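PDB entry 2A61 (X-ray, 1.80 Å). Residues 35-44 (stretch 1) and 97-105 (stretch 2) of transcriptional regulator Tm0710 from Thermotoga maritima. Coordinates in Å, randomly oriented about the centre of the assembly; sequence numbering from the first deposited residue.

Stretch 1 35-44: QFDILQKIYF
Stretch 2 97-105: GEEVIEKVI

Two helices of one chain cross almost at right angles. Residues 35-44 and 97-105 are helical throughout, each within a longer helix, and their N-to-C directions differ by 97° (signed crossing angle -97°), with the axes 9.8 Å apart at closest approach. Phi/psi values stay near -63/-42, drifting to -89/-37 at Phe44. Backbone i to i+4 hydrogen bonds run through 35-44 and from Glu102 onward, such as Gln40 N to Phe36 O at 2.7 Å and Val104 N to Val100 O at 3.0 Å; Val100 N to Gly97 O, 3.3 Å, is weak. The register is set by CA-CA distances of 6.5 Å for Gln40 and Ile101, 6.8 Å for Leu39 and Gly97, and 6.8 Å for Tyr43 and Glu98.

Ile101 is the knob. Its CA-to-CB bond points toward the other helix, and its side chain sits among Phe36, Leu39, Gln40 (p, t, chi3 159°) and Tyr43, covered over 97 Å². With chi1 m (-79°) and chi2 p (80°), Ile101 CG2 meets the Tyr43 ring, Ile101 CG1 lies 4.0 Å from Phe36 CE1 and 4.1 Å from Gln40 CA, and Ile101 CD1 is 3.9 Å from Leu39 CB. A branched aliphatic residue suits such a hole because it fills several directions at once and its side chain brings no polar group that would need a partner.

Tyr43, nearly as well covered at 96 Å², also points toward its partner. Chi1 t (177°) and chi2 95° lay the ring over Ile101, whose CG2 stands 3.4 Å from the ring centroid, only 5° off the normal, a CH-pi contact over the face. Beside it, Glu98 (m, t, chi3 -48°) packs its CG 4.1 Å from Tyr43 CD1. The phenol carries the contact into solvent: one water lies 2.6 Å from Tyr43 OH and donates to OE2 of Glu102 (m, t, chi3 -9°) at 2.5 Å. Another donates to the backbone Tyr43 O at 2.9 Å and weakly to Glu98 OE2 at 3.4 Å. No direct hydrogen bond joins the stretches, so water makes the polar links.

Phe36, one turn before Gln40, supplies the greasy end. Its CB leaves sideways, but chi1 t (180°) and chi2 66° bring the ring nearer, with Phe36 CE1 3.7 Å from Val104 CG2 and Phe36 CD1 4.4 Å from Val100 CG1. Both valines are t and point toward the first helix, offering compact methyls to a buried ring. Leu39 (m, t) fills the space nearby, its CD1 4.5 Å from Val100 CG1. Gly97 adds no side chain there; an ideal CB would lie 3.7 Å from Leu39 CD2. Altogether 468 Å² is buried, chiefly by apolar packing, with Glu98 and Glu102 beside Tyr43 and Glu99 turned away.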

# COMPACT_ATOMS: atom_id res chain seq x y z
N GLN A 35 -12.37 -2.20 0.15
CA GLN A 35 -13.17 -1.72 1.28
C GLN A 35 -12.29 -1.22 2.43
O GLN A 35 -12.60 -0.21 3.05
CB GLN A 35 -14.09 -2.79 1.80
CG GLN A 35 -15.35 -3.09 0.93
CD GLN A 35 -16.25 -4.10 1.65
OE1 GLN A 35 -15.78 -5.16 2.05
NE2 GLN A 35 -17.55 -3.75 1.84
N PHE A 36 -11.24 -1.97 2.75
CA PHE A 36 -10.33 -1.55 3.81
C PHE A 36 -9.59 -0.24 3.47
O PHE A 36 -9.38 0.61 4.34
CB PHE A 36 -9.29 -2.65 4.10
CG PHE A 36 -8.32 -2.29 5.17
CD1 PHE A 36 -8.74 -2.13 6.48
CD2 PHE A 36 -6.97 -2.13 4.88
CE1 PHE A 36 -7.82 -1.78 7.48
CE2 PHE A 36 -6.07 -1.79 5.88
CZ PHE A 36 -6.51 -1.62 7.16
N ASP A 37 -9.19 -0.09 2.22
CA ASP A 37 -8.54 1.14 1.75
C ASP A 37 -9.45 2.39 1.95
O ASP A 37 -8.95 3.46 2.31
CB ASP A 37 -8.17 1.03 0.28
CG ASP A 37 -6.96 0.13 0.02
OD1 ASP A 37 -6.05 -0.02 0.89
OD2 ASP A 37 -6.95 -0.45 -1.09
N ILE A 38 -10.76 2.24 1.70
CA ILE A 38 -11.73 3.29 2.04
C ILE A 38 -11.76 3.54 3.55
O ILE A 38 -11.71 4.70 3.99
CB ILE A 38 -13.16 2.94 1.59
CG1 ILE A 38 -13.23 2.90 0.05
CG2 ILE A 38 -14.18 3.85 2.24
CD1 ILE A 38 -14.49 2.27 -0.45
N LEU A 39 -11.83 2.48 4.34
CA LEU A 39 -11.95 2.64 5.80
C LEU A 39 -10.72 3.25 6.40
O LEU A 39 -10.83 4.12 7.27
CB LEU A 39 -12.20 1.31 6.51
CG LEU A 39 -13.53 0.61 6.44
CD1 LEU A 39 -13.42 -0.76 7.15
CD2 LEU A 39 -14.60 1.48 7.10
N GLN A 40 -9.53 2.79 5.97
CA GLN A 40 -8.28 3.32 6.52
C GLN A 40 -7.98 4.76 6.11
O GLN A 40 -7.45 5.51 6.91
CB GLN A 40 -7.07 2.39 6.31
CG GLN A 40 -6.52 2.34 4.94
CD GLN A 40 -5.13 1.67 4.90
OE1 GLN A 40 -4.69 1.21 3.86
NE2 GLN A 40 -4.44 1.64 6.04
N LYS A 41 -8.38 5.15 4.90
CA LYS A 41 -8.30 6.54 4.46
C LYS A 41 -9.14 7.48 5.32
O LYS A 41 -8.65 8.54 5.73
CB LYS A 41 -8.72 6.65 3.00
CG LYS A 41 -8.66 8.04 2.43
CD LYS A 41 -7.28 8.75 2.62
CE LYS A 41 -6.10 8.02 1.96
NZ LYS A 41 -4.72 8.65 2.20
N ILE A 42 -10.38 7.07 5.62
CA ILE A 42 -11.26 7.88 6.43
C ILE A 42 -10.75 7.85 7.87
O ILE A 42 -10.85 8.84 8.59
CB ILE A 42 -12.76 7.41 6.33
CG1 ILE A 42 -13.27 7.57 4.90
CG2 ILE A 42 -13.65 8.16 7.33
CD1 ILE A 42 -14.64 6.78 4.58
N TYR A 43 -10.22 6.71 8.30
CA TYR A 43 -9.71 6.59 9.65
C TYR A 43 -8.60 7.60 9.91
O TYR A 43 -8.53 8.22 10.96
CB TYR A 43 -9.18 5.18 9.90
CG TYR A 43 -8.55 4.97 11.27
CD1 TYR A 43 -9.29 4.44 12.33
CD2 TYR A 43 -7.18 5.27 11.51
CE1 TYR A 43 -8.71 4.24 13.60
CE2 TYR A 43 -6.60 5.07 12.75
CZ TYR A 43 -7.37 4.53 13.77
OH TYR A 43 -6.81 4.32 14.99
N PHE A 44 -7.74 7.77 8.91
CA PHE A 44 -6.58 8.64 9.07
C PHE A 44 -6.84 10.09 8.70
O PHE A 44 -6.29 11.00 9.35
CB PHE A 44 -5.34 8.08 8.33
CG PHE A 44 -4.73 6.87 9.00
CD1 PHE A 44 -4.18 6.97 10.29
CD2 PHE A 44 -4.67 5.64 8.32
CE1 PHE A 44 -3.58 5.84 10.91
CE2 PHE A 44 -4.12 4.50 8.93
CZ PHE A 44 -3.60 4.59 10.22
N GLY A 97 -16.05 0.52 12.67
CA GLY A 97 -15.04 0.72 11.60
C GLY A 97 -13.65 0.97 12.18
O GLY A 97 -12.67 0.43 11.67
N GLU A 98 -13.57 1.76 13.27
CA GLU A 98 -12.29 2.03 13.92
C GLU A 98 -11.66 0.77 14.47
O GLU A 98 -10.45 0.60 14.35
CB GLU A 98 -12.44 3.05 15.05
CG GLU A 98 -12.69 4.46 14.54
CD GLU A 98 -12.73 5.49 15.68
OE1 GLU A 98 -13.42 5.24 16.68
OE2 GLU A 98 -12.07 6.53 15.55
N GLU A 99 -12.48 -0.09 15.07
CA GLU A 99 -11.99 -1.33 15.68
C GLU A 99 -11.27 -2.20 14.65
O GLU A 99 -10.37 -2.92 14.99
CB GLU A 99 -13.13 -2.13 16.34
CG GLU A 99 -13.61 -1.51 17.65
CD GLU A 99 -15.01 -1.96 18.09
OE1 GLU A 99 -15.68 -2.75 17.38
OE2 GLU A 99 -15.42 -1.50 19.19
N VAL A 100 -11.73 -2.16 13.42
CA VAL A 100 -11.12 -2.93 12.33
C VAL A 100 -9.66 -2.40 12.15
O VAL A 100 -8.73 -3.18 12.24
CB VAL A 100 -11.89 -2.76 11.01
CG1 VAL A 100 -11.13 -3.50 9.87
CG2 VAL A 100 -13.35 -3.26 11.12
N ILE A 101 -9.49 -1.08 11.95
CA ILE A 101 -8.15 -0.51 11.81
C ILE A 101 -7.28 -0.83 13.03
O ILE A 101 -6.12 -1.22 12.89
CB ILE A 101 -8.20 1.04 11.50
CG1 ILE A 101 -8.52 1.27 10.02
CG2 ILE A 101 -6.84 1.69 11.69
CD1 ILE A 101 -9.94 1.15 9.70
N GLU A 102 -7.86 -0.69 14.23
CA GLU A 102 -7.14 -0.99 15.48
C GLU A 102 -6.67 -2.45 15.56
O GLU A 102 -5.60 -2.73 16.10
CB GLU A 102 -8.05 -0.69 16.68
CG GLU A 102 -8.31 0.81 16.85
CD GLU A 102 -9.30 1.17 17.96
OE1 GLU A 102 -9.99 0.28 18.55
OE2 GLU A 102 -9.39 2.38 18.21
N LYS A 103 -7.50 -3.38 15.09
CA LYS A 103 -7.12 -4.82 15.01
C LYS A 103 -6.03 -5.11 13.97
O LYS A 103 -5.17 -5.96 14.19
CB LYS A 103 -8.35 -5.69 14.79
CG LYS A 103 -9.11 -5.95 16.12
CD LYS A 103 -10.43 -6.73 15.98
CE LYS A 103 -11.21 -6.71 17.32
NZ LYS A 103 -12.67 -7.05 17.14
N VAL A 104 -6.05 -4.39 12.86
CA VAL A 104 -4.95 -4.45 11.89
C VAL A 104 -3.59 -4.00 12.53
O VAL A 104 -2.53 -4.67 12.39
CB VAL A 104 -5.29 -3.66 10.58
CG1 VAL A 104 -4.06 -3.48 9.68
CG2 VAL A 104 -6.44 -4.35 9.83
N ILE A 105 -3.63 -2.85 13.21
CA ILE A 105 -2.46 -2.27 13.86
C ILE A 105 -1.94 -3.19 14.98
O ILE A 105 -0.72 -3.47 15.06
CB ILE A 105 -2.79 -0.83 14.39
CG1 ILE A 105 -3.04 0.10 13.19
CG2 ILE A 105 -1.68 -0.35 15.27
CD1 ILE A 105 -3.51 1.49 13.54
O HOH W 1 -10.36 8.14 13.15
O HOH W 2 -8.40 4.38 17.04